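Local coordinates for protein glycosyl hydrolase family 26 (Bacteroides ovatus, PDB 4ZXO) that probably hydrolyses beta-mannosidic linkages in the backbone of galactomannan, as a beta-mannanase of glycoside hydrolase family 26, at residues H165-W171 with Y207-S213; C179-K185 with E221-G225; L287-E291 with S330-L334. All coordinates share one frame; numbering follows the deposited sequence.

Interaction 1 (H165-W171 with Y207-S213); sequences HEHTGSW and YSPGMES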
# COMPACT_ATOMS: atom_id res chain seq x y z
N HIS A 165 0.78 -8.38 -4.07
CA HIS A 165 0.92 -7.25 -5.00
C HIS A 165 1.80 -7.58 -6.23
O HIS A 165 2.54 -8.57 -6.26
CB HIS A 165 1.45 -6.03 -4.21
CG HIS A 165 2.85 -6.16 -3.71
ND1 HIS A 165 3.24 -7.14 -2.81
CD2 HIS A 165 3.93 -5.35 -3.89
CE1 HIS A 165 4.52 -6.96 -2.53
NE2 HIS A 165 4.95 -5.87 -3.15
N GLU A 166 1.70 -6.74 -7.23
CA GLU A 166 2.60 -6.82 -8.40
C GLU A 166 2.46 -8.18 -9.02
O GLU A 166 3.44 -8.79 -9.51
CB GLU A 166 4.06 -6.48 -8.02
CG GLU A 166 4.14 -5.00 -7.70
CD GLU A 166 5.42 -4.50 -7.13
OE1 GLU A 166 6.43 -5.20 -7.21
OE2 GLU A 166 5.43 -3.33 -6.61
N HIS A 167 1.21 -8.65 -9.10
CA HIS A 167 1.02 -10.05 -9.49
C HIS A 167 1.07 -10.28 -10.99
O HIS A 167 1.05 -11.46 -11.43
CB HIS A 167 -0.31 -10.56 -8.95
CG HIS A 167 -1.47 -9.94 -9.62
ND1 HIS A 167 -2.00 -8.72 -9.21
CD2 HIS A 167 -2.21 -10.35 -10.68
CE1 HIS A 167 -3.01 -8.42 -10.01
NE2 HIS A 167 -3.15 -9.38 -10.91
N THR A 168 1.15 -9.21 -11.77
CA THR A 168 1.32 -9.42 -13.21
C THR A 168 2.79 -9.50 -13.61
O THR A 168 3.11 -9.75 -14.80
CB THR A 168 0.59 -8.32 -14.02
OG1 THR A 168 0.96 -7.03 -13.55
CG2 THR A 168 -0.92 -8.46 -13.81
N GLY A 169 3.68 -9.23 -12.67
CA GLY A 169 5.09 -9.52 -12.87
C GLY A 169 5.37 -10.89 -12.30
O GLY A 169 4.49 -11.52 -11.71
N SER A 170 6.60 -11.36 -12.49
CA SER A 170 6.96 -12.72 -12.07
C SER A 170 8.19 -12.73 -11.16
O SER A 170 8.98 -13.64 -11.18
CB SER A 170 7.13 -13.61 -13.30
OG SER A 170 5.84 -13.76 -13.94
N TRP A 171 8.30 -11.68 -10.34
CA TRP A 171 9.42 -11.60 -9.41
C TRP A 171 9.05 -12.01 -7.99
O TRP A 171 9.95 -12.10 -7.14
CB TRP A 171 10.01 -10.19 -9.40
CG TRP A 171 9.01 -9.10 -9.27
CD1 TRP A 171 8.49 -8.59 -8.12
CD2 TRP A 171 8.52 -8.30 -10.32
NE1 TRP A 171 7.63 -7.55 -8.41
CE2 TRP A 171 7.63 -7.36 -9.76
CE3 TRP A 171 8.70 -8.33 -11.70
CZ2 TRP A 171 6.98 -6.36 -10.52
CZ3 TRP A 171 8.01 -7.32 -12.49
CH2 TRP A 171 7.15 -6.38 -11.88
N TYR A 207 -5.93 -4.18 -4.40
CA TYR A 207 -5.39 -4.94 -5.51
C TYR A 207 -4.37 -4.08 -6.22
O TYR A 207 -4.65 -2.90 -6.45
CB TYR A 207 -6.57 -5.29 -6.42
CG TYR A 207 -6.36 -6.08 -7.68
CD1 TYR A 207 -6.18 -7.47 -7.64
CD2 TYR A 207 -6.48 -5.45 -8.94
CE1 TYR A 207 -6.09 -8.22 -8.81
CE2 TYR A 207 -6.38 -6.18 -10.12
CZ TYR A 207 -6.22 -7.58 -10.05
OH TYR A 207 -6.11 -8.36 -11.17
N SER A 208 -3.17 -4.60 -6.54
CA SER A 208 -2.10 -3.66 -6.99
C SER A 208 -1.04 -4.28 -7.91
O SER A 208 0.14 -4.36 -7.56
CB SER A 208 -1.43 -3.01 -5.74
OG SER A 208 -0.78 -3.94 -4.88
N PRO A 209 -1.45 -4.68 -9.10
CA PRO A 209 -0.46 -5.11 -10.10
C PRO A 209 0.32 -3.92 -10.63
O PRO A 209 -0.06 -2.76 -10.39
CB PRO A 209 -1.34 -5.71 -11.22
CG PRO A 209 -2.56 -4.84 -11.18
CD PRO A 209 -2.82 -4.66 -9.64
N GLY A 210 1.43 -4.20 -11.28
CA GLY A 210 2.25 -3.18 -11.89
C GLY A 210 1.74 -2.73 -13.26
O GLY A 210 0.53 -2.72 -13.52
N MET A 211 2.67 -2.35 -14.14
CA MET A 211 2.29 -1.77 -15.44
C MET A 211 2.28 -2.76 -16.61
O MET A 211 2.17 -2.34 -17.76
CB MET A 211 3.21 -0.58 -15.79
CG MET A 211 4.71 -0.81 -15.61
SD MET A 211 5.33 -2.12 -16.57
CE MET A 211 5.26 -1.52 -18.27
N GLU A 212 2.31 -4.07 -16.35
CA GLU A 212 2.36 -5.02 -17.45
C GLU A 212 1.08 -4.98 -18.25
O GLU A 212 1.11 -5.16 -19.48
CB GLU A 212 2.58 -6.46 -16.94
CG GLU A 212 3.96 -6.68 -16.33
CD GLU A 212 4.14 -6.09 -14.93
OE1 GLU A 212 3.16 -5.88 -14.20
OE2 GLU A 212 5.30 -5.80 -14.58
N SER A 213 -0.05 -4.79 -17.56
CA SER A 213 -1.34 -4.78 -18.24
C SER A 213 -1.46 -3.57 -19.14
O SER A 213 -1.17 -2.46 -18.73
CB SER A 213 -2.48 -4.72 -17.21
OG SER A 213 -2.43 -5.82 -16.32
O HOH W 1 -2.17 -7.19 -6.78
O HOH W 2 -0.55 -4.92 -14.63
O HOH W 3 3.41 -6.29 -11.50
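Glu212 reaches across to the turn formed by Glu166-Gly169 and engages Thr168 and Trp171 with different parts of its side chain. Its CB faces Thr168 OG1, and the next carbon, CG, lies 3.5 Å from Thr168 O. A bend at chi2 (76°) then directs the carboxylate between the Thr168 hydroxyl and the Trp171 ring. Glu212 OE1 accepts a short hydrogen bond of 2.6 Å from Thr168 OG1, met on the anti side and somewhat out of the carboxylate plane, and takes a second bond from a water that is also held by Gly210 N. Glu212 OE2 ends at the edge of the Trp171 indole, 3.3 Å from CH2. At its pyrrole nitrogen the ring is tied back to its own loop, Trp171 NE1 donating to Glu166 OE1 at 2.9 Å, in the indole plane.

The Thr168 hydroxyl also receives a hydrogen bond from a water that joins Gly210 O and Ser213 N, while Thr168 CG2 rests against Pro209 CB. His167 extends alongside Pro209, with CE1 3.4 Å from the proline CB, and meets the Tyr207 ring obliquely, the planes 46° apart; the Tyr207 hydroxyl itself is bonded to Tyr219 O. Between the backbones, Glu166 N donates to Ser208 O at 2.9 Å.

The two loops leave the C-terminal ends of the neighbouring parallel strands 159-162 and 203-207. Such strand-end loops form the active-site face in TIM-barrel glycoside hydrolases, and the contact is consistent with that location.

Interaction 2 (C179-K185 with E221-G225); sequences CSSEQYK and ERYPG. With PO4 (phosphate ion), chain C.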
# COMPACT_ATOMS: atom_id res chain seq x y z
N CYS A 179 1.81 -19.23 -11.20
CA CYS A 179 0.51 -19.83 -10.83
C CYS A 179 -0.51 -19.47 -11.87
O CYS A 179 -0.28 -18.55 -12.67
CB CYS A 179 0.03 -19.34 -9.43
SG CYS A 179 -0.20 -17.50 -9.30
N SER A 180 -1.64 -20.16 -11.87
CA SER A 180 -2.75 -19.82 -12.78
C SER A 180 -3.58 -18.69 -12.21
O SER A 180 -3.48 -18.35 -11.02
CB SER A 180 -3.64 -21.04 -12.99
OG SER A 180 -4.38 -21.35 -11.81
N SER A 181 -4.43 -18.15 -13.07
CA SER A 181 -5.36 -17.11 -12.65
C SER A 181 -6.27 -17.59 -11.52
O SER A 181 -6.53 -16.86 -10.57
CB SER A 181 -6.18 -16.64 -13.84
OG SER A 181 -7.11 -15.66 -13.44
N GLU A 182 -6.77 -18.82 -11.61
CA GLU A 182 -7.66 -19.35 -10.60
C GLU A 182 -6.93 -19.63 -9.30
O GLU A 182 -7.50 -19.39 -8.22
CB GLU A 182 -8.35 -20.63 -11.10
CG GLU A 182 -9.49 -20.27 -12.05
CD GLU A 182 -10.48 -19.15 -11.52
OE1 GLU A 182 -11.00 -19.25 -10.37
OE2 GLU A 182 -10.72 -18.15 -12.27
N GLN A 183 -5.71 -20.15 -9.39
CA GLN A 183 -4.91 -20.34 -8.19
C GLN A 183 -4.66 -19.01 -7.47
O GLN A 183 -4.78 -18.90 -6.23
CB GLN A 183 -3.58 -20.99 -8.54
CG GLN A 183 -3.74 -22.50 -8.84
CD GLN A 183 -2.48 -23.12 -9.41
OE1 GLN A 183 -1.65 -22.45 -10.06
NE2 GLN A 183 -2.31 -24.40 -9.15
N TYR A 184 -4.28 -17.98 -8.25
CA TYR A 184 -4.03 -16.67 -7.66
C TYR A 184 -5.31 -16.12 -6.98
O TYR A 184 -5.26 -15.56 -5.86
CB TYR A 184 -3.54 -15.70 -8.75
CG TYR A 184 -3.29 -14.32 -8.19
CD1 TYR A 184 -2.10 -13.99 -7.51
CD2 TYR A 184 -4.29 -13.34 -8.32
CE1 TYR A 184 -1.91 -12.68 -6.97
CE2 TYR A 184 -4.09 -12.07 -7.78
CZ TYR A 184 -2.89 -11.76 -7.14
OH TYR A 184 -2.79 -10.51 -6.61
N LYS A 185 -6.46 -16.24 -7.67
CA LYS A 185 -7.71 -15.76 -7.05
C LYS A 185 -7.98 -16.52 -5.79
O LYS A 185 -8.54 -15.96 -4.86
CB LYS A 185 -8.91 -15.89 -8.00
CG LYS A 185 -8.81 -14.95 -9.21
CD LYS A 185 -9.93 -15.19 -10.19
CE LYS A 185 -9.66 -14.43 -11.44
NZ LYS A 185 -10.74 -14.78 -12.48
N GLU A 221 -7.63 -9.57 -15.24
CA GLU A 221 -7.61 -11.01 -15.54
C GLU A 221 -7.52 -11.86 -14.26
O GLU A 221 -8.12 -12.93 -14.18
CB GLU A 221 -6.42 -11.34 -16.45
CG GLU A 221 -6.43 -12.76 -16.96
CD GLU A 221 -5.13 -13.55 -16.84
OE1 GLU A 221 -4.16 -13.22 -16.11
OE2 GLU A 221 -5.09 -14.54 -17.55
N ARG A 222 -6.75 -11.38 -13.28
CA ARG A 222 -6.59 -12.14 -12.04
C ARG A 222 -7.31 -11.50 -10.83
O ARG A 222 -6.92 -11.72 -9.64
CB ARG A 222 -5.09 -12.32 -11.74
CG ARG A 222 -4.45 -13.20 -12.76
CD ARG A 222 -3.01 -13.61 -12.48
NE ARG A 222 -2.69 -14.60 -13.51
CZ ARG A 222 -1.84 -15.62 -13.35
NH1 ARG A 222 -1.18 -15.77 -12.19
NH2 ARG A 222 -1.67 -16.50 -14.35
N TYR A 223 -8.32 -10.71 -11.13
CA TYR A 223 -9.07 -10.00 -10.11
C TYR A 223 -10.01 -10.95 -9.38
O TYR A 223 -10.84 -11.62 -10.03
CB TYR A 223 -9.88 -8.89 -10.79
CG TYR A 223 -10.69 -8.00 -9.90
CD1 TYR A 223 -10.11 -7.07 -9.05
CD2 TYR A 223 -12.07 -8.01 -9.98
CE1 TYR A 223 -10.86 -6.28 -8.27
CE2 TYR A 223 -12.85 -7.15 -9.22
CZ TYR A 223 -12.24 -6.29 -8.36
OH TYR A 223 -13.05 -5.44 -7.62
N PRO A 224 -9.92 -10.99 -8.02
CA PRO A 224 -10.70 -12.00 -7.29
C PRO A 224 -12.16 -11.57 -7.04
O PRO A 224 -12.93 -12.36 -6.51
CB PRO A 224 -9.93 -12.14 -5.97
CG PRO A 224 -9.35 -10.70 -5.76
CD PRO A 224 -8.93 -10.29 -7.17
N GLY A 225 -12.54 -10.36 -7.41
CA GLY A 225 -13.94 -10.01 -7.35
C GLY A 225 -14.30 -8.81 -6.48
O GLY A 225 -13.57 -8.44 -5.53
P PO4 C . 1.12 -26.06 -10.97
O1 PO4 C . 1.16 -25.36 -12.29
O2 PO4 C . -0.28 -26.06 -10.46
O3 PO4 C . 1.54 -27.55 -11.20
O4 PO4 C . 2.11 -25.34 -10.11
O HOH W 4 -9.99 -14.05 -15.54
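A capping box starts helix 181-197, and Arg222 lies against this capped end: Ser180 OG accepts from Gln183 N, and Gln183 OE1 accepts from Ser180 N in return. Extended from CG to NE, the arginine brings its guanidinium end-on to one backbone oxygen, Cys179 O, which lies 3.0 Å from both NH1 and NH2 of Arg222. The two bonds are bent, near 140° at hydrogen, as expected when one acceptor serves two donors. One guanidinium face lies on the Ser180-Ser181 peptide, whose C and N atoms sit 3.4 Å above its plane. Arg222 NE is paired with Glu221 OE1 at 3.3 Å, in the guanidinium plane.

Farther along the helix, Tyr184 turns its ring edge to Arg222 O, 3.4 Å from CD2, and Lys185 CE lies close to both Glu221 O and Tyr223 O. A water bridges Lys185 NZ and Glu221 O. Gln183 NE2, on another side, binds a phosphate probably left from crystallisation.

An alanine here in place of Arg222, lacking the guanidinium, would probably leave Cys179 O short of both donors and Glu221 without its ionic mate, with a gap against the Ser180-Ser181 peptide.

A guanidinium beside a helix N terminus would probably gain nothing from the helix dipole, and the Glu221 carboxylate and the Cys179 carbonyl are likely to supply the compensating negative charge.

Interaction 3 (L287-E291 with S330-L334); sequences LPVIE and SPKIL. With K (potassium ion), chain B.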
# COMPACT_ATOMS: atom_id res chain seq x y z
N LEU A 287 3.26 15.41 -10.33
CA LEU A 287 1.99 16.15 -10.16
C LEU A 287 1.23 16.34 -11.46
O LEU A 287 0.02 16.10 -11.50
CB LEU A 287 2.26 17.49 -9.50
CG LEU A 287 0.99 18.29 -9.12
CD1 LEU A 287 0.02 17.50 -8.18
CD2 LEU A 287 1.35 19.62 -8.46
N PRO A 288 1.92 16.70 -12.56
CA PRO A 288 1.10 16.89 -13.78
C PRO A 288 0.43 15.64 -14.28
O PRO A 288 -0.61 15.74 -14.93
CB PRO A 288 2.10 17.38 -14.83
CG PRO A 288 3.22 18.03 -14.02
CD PRO A 288 3.31 17.18 -12.72
N VAL A 289 0.96 14.47 -13.92
CA VAL A 289 0.28 13.23 -14.28
C VAL A 289 -0.83 12.92 -13.31
O VAL A 289 -1.96 12.75 -13.75
CB VAL A 289 1.25 12.03 -14.33
CG1 VAL A 289 0.47 10.75 -14.66
CG2 VAL A 289 2.30 12.28 -15.40
N ILE A 290 -0.54 12.88 -12.01
CA ILE A 290 -1.54 12.34 -11.08
C ILE A 290 -2.72 13.29 -10.90
O ILE A 290 -3.82 12.82 -10.60
CB ILE A 290 -0.95 11.96 -9.70
CG1 ILE A 290 -0.38 13.16 -8.97
CG2 ILE A 290 0.13 10.88 -9.86
CD1 ILE A 290 0.08 12.83 -7.56
N GLU A 291 -2.54 14.59 -11.11
CA GLU A 291 -3.63 15.52 -10.87
C GLU A 291 -4.76 15.37 -11.85
O GLU A 291 -5.85 15.91 -11.61
CB GLU A 291 -3.14 16.97 -10.88
CG GLU A 291 -2.73 17.46 -12.25
CD GLU A 291 -2.13 18.86 -12.21
OE1 GLU A 291 -2.24 19.52 -11.14
OE2 GLU A 291 -1.56 19.31 -13.23
N SER A 330 0.41 22.11 -3.16
CA SER A 330 -0.68 21.98 -4.11
C SER A 330 -1.96 21.68 -3.36
O SER A 330 -1.95 20.85 -2.43
CB SER A 330 -0.41 20.83 -5.10
OG SER A 330 -1.61 20.58 -5.83
N PRO A 331 -3.06 22.30 -3.76
CA PRO A 331 -4.28 22.03 -3.01
C PRO A 331 -4.77 20.60 -3.30
O PRO A 331 -5.63 20.03 -2.61
CB PRO A 331 -5.27 23.13 -3.50
CG PRO A 331 -4.71 23.64 -4.80
CD PRO A 331 -3.22 23.33 -4.83
N LYS A 332 -4.22 20.01 -4.34
CA LYS A 332 -4.60 18.64 -4.73
C LYS A 332 -3.97 17.59 -3.86
O LYS A 332 -4.38 16.44 -3.93
CB LYS A 332 -4.23 18.41 -6.19
CG LYS A 332 -4.92 19.44 -7.07
CD LYS A 332 -4.59 19.33 -8.53
CE LYS A 332 -5.43 20.34 -9.32
NZ LYS A 332 -5.07 20.30 -10.75
N ILE A 333 -2.97 17.95 -3.05
CA ILE A 333 -2.22 16.90 -2.36
C ILE A 333 -2.35 17.07 -0.87
O ILE A 333 -2.06 18.17 -0.36
CB ILE A 333 -0.70 16.95 -2.72
CG1 ILE A 333 -0.45 16.95 -4.24
CG2 ILE A 333 0.15 15.79 -2.08
CD1 ILE A 333 -0.97 15.75 -4.98
N LEU A 334 -2.73 15.99 -0.17
CA LEU A 334 -3.20 16.11 1.20
C LEU A 334 -2.23 15.45 2.20
O LEU A 334 -1.80 14.30 2.03
CB LEU A 334 -4.57 15.50 1.37
CG LEU A 334 -5.65 15.97 0.41
CD1 LEU A 334 -6.89 15.10 0.61
CD2 LEU A 334 -5.98 17.43 0.58
K K B . -1.44 20.43 0.17
O HOH W 5 -2.06 22.98 0.16
O HOH W 6 -2.56 22.16 2.52
O HOH W 7 -0.88 20.11 2.54
O HOH W 8 -3.97 20.98 1.07
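Apolar contact joins Leu287 and Ile290 to Ile333. With CG anti to its backbone N (chi1 -173°), Leu287 sends its forked end toward the 330-334 segment and divides it: CD1 lies 3.8 Å from Ile333 CD1, whereas CD2 rests on Ser330 CB at 4.0 Å. Leu287 and Ile333 run antiparallel to each other where they overlap. Ile290 lies roughly perpendicular to Ile333 and touches it at a single point, CD1 to CD1, so that the end of Ile333 meets two methyl groups.

The ionic part is a single pair. Lys332, extended beyond CG, bonds Glu291 OE1 through NZ at 3.0 Å in a salt bridge. The ammonium comes from well above the carboxylate plane, 63° out of it, and Lys332 CD runs past Glu291 CB at 3.6 Å, adding aliphatic contact to the charge pair.

Backbone and metal bonds shape the second segment. Ser330-Ile333 is a type I turn, closed by Ile333 N on Ser330 O, and Ser330 OG accepts from Lys332 N in an ST turn. A potassium ion is held by Ser330 O at 2.7 Å and Ile333 O at 2.4 Å, together with Ser328 and four waters, one of them distant.

Helix 281-290 is thus joined to the short strand 333-334, which pairs in parallel with strand 27-32. Phe327 of helix 321-328 packs on both Leu287 and Ile333, while Ile290 also packs on Ile27 and on Leu295 and Val298 of strand 295-300.

In the fold
Interactions 1 and 2 are neighbours, their centres about 12 Å apart, and their segments alternate along the chain. His167 and Tyr207 connect them: the His167 ring stacks on Tyr184 and its NE2 lies 3.6 Å from Arg222 CB, while Tyr207 meets Tyr223 edge-to-face. Interaction 1 sits at the C-terminal ends of the barrel strands, where the active site of such enzymes is expected, and interaction 2 backs it from the periphery. Interaction 3 stands apart, its centre about 24 Å from that of interaction 1 and about 33 Å from that of interaction 2. Segment 330-334 is backbone-bonded to Ile27, at the start of strand 27-32, suggesting that the potassium ion lies near the barrel's N-terminal end.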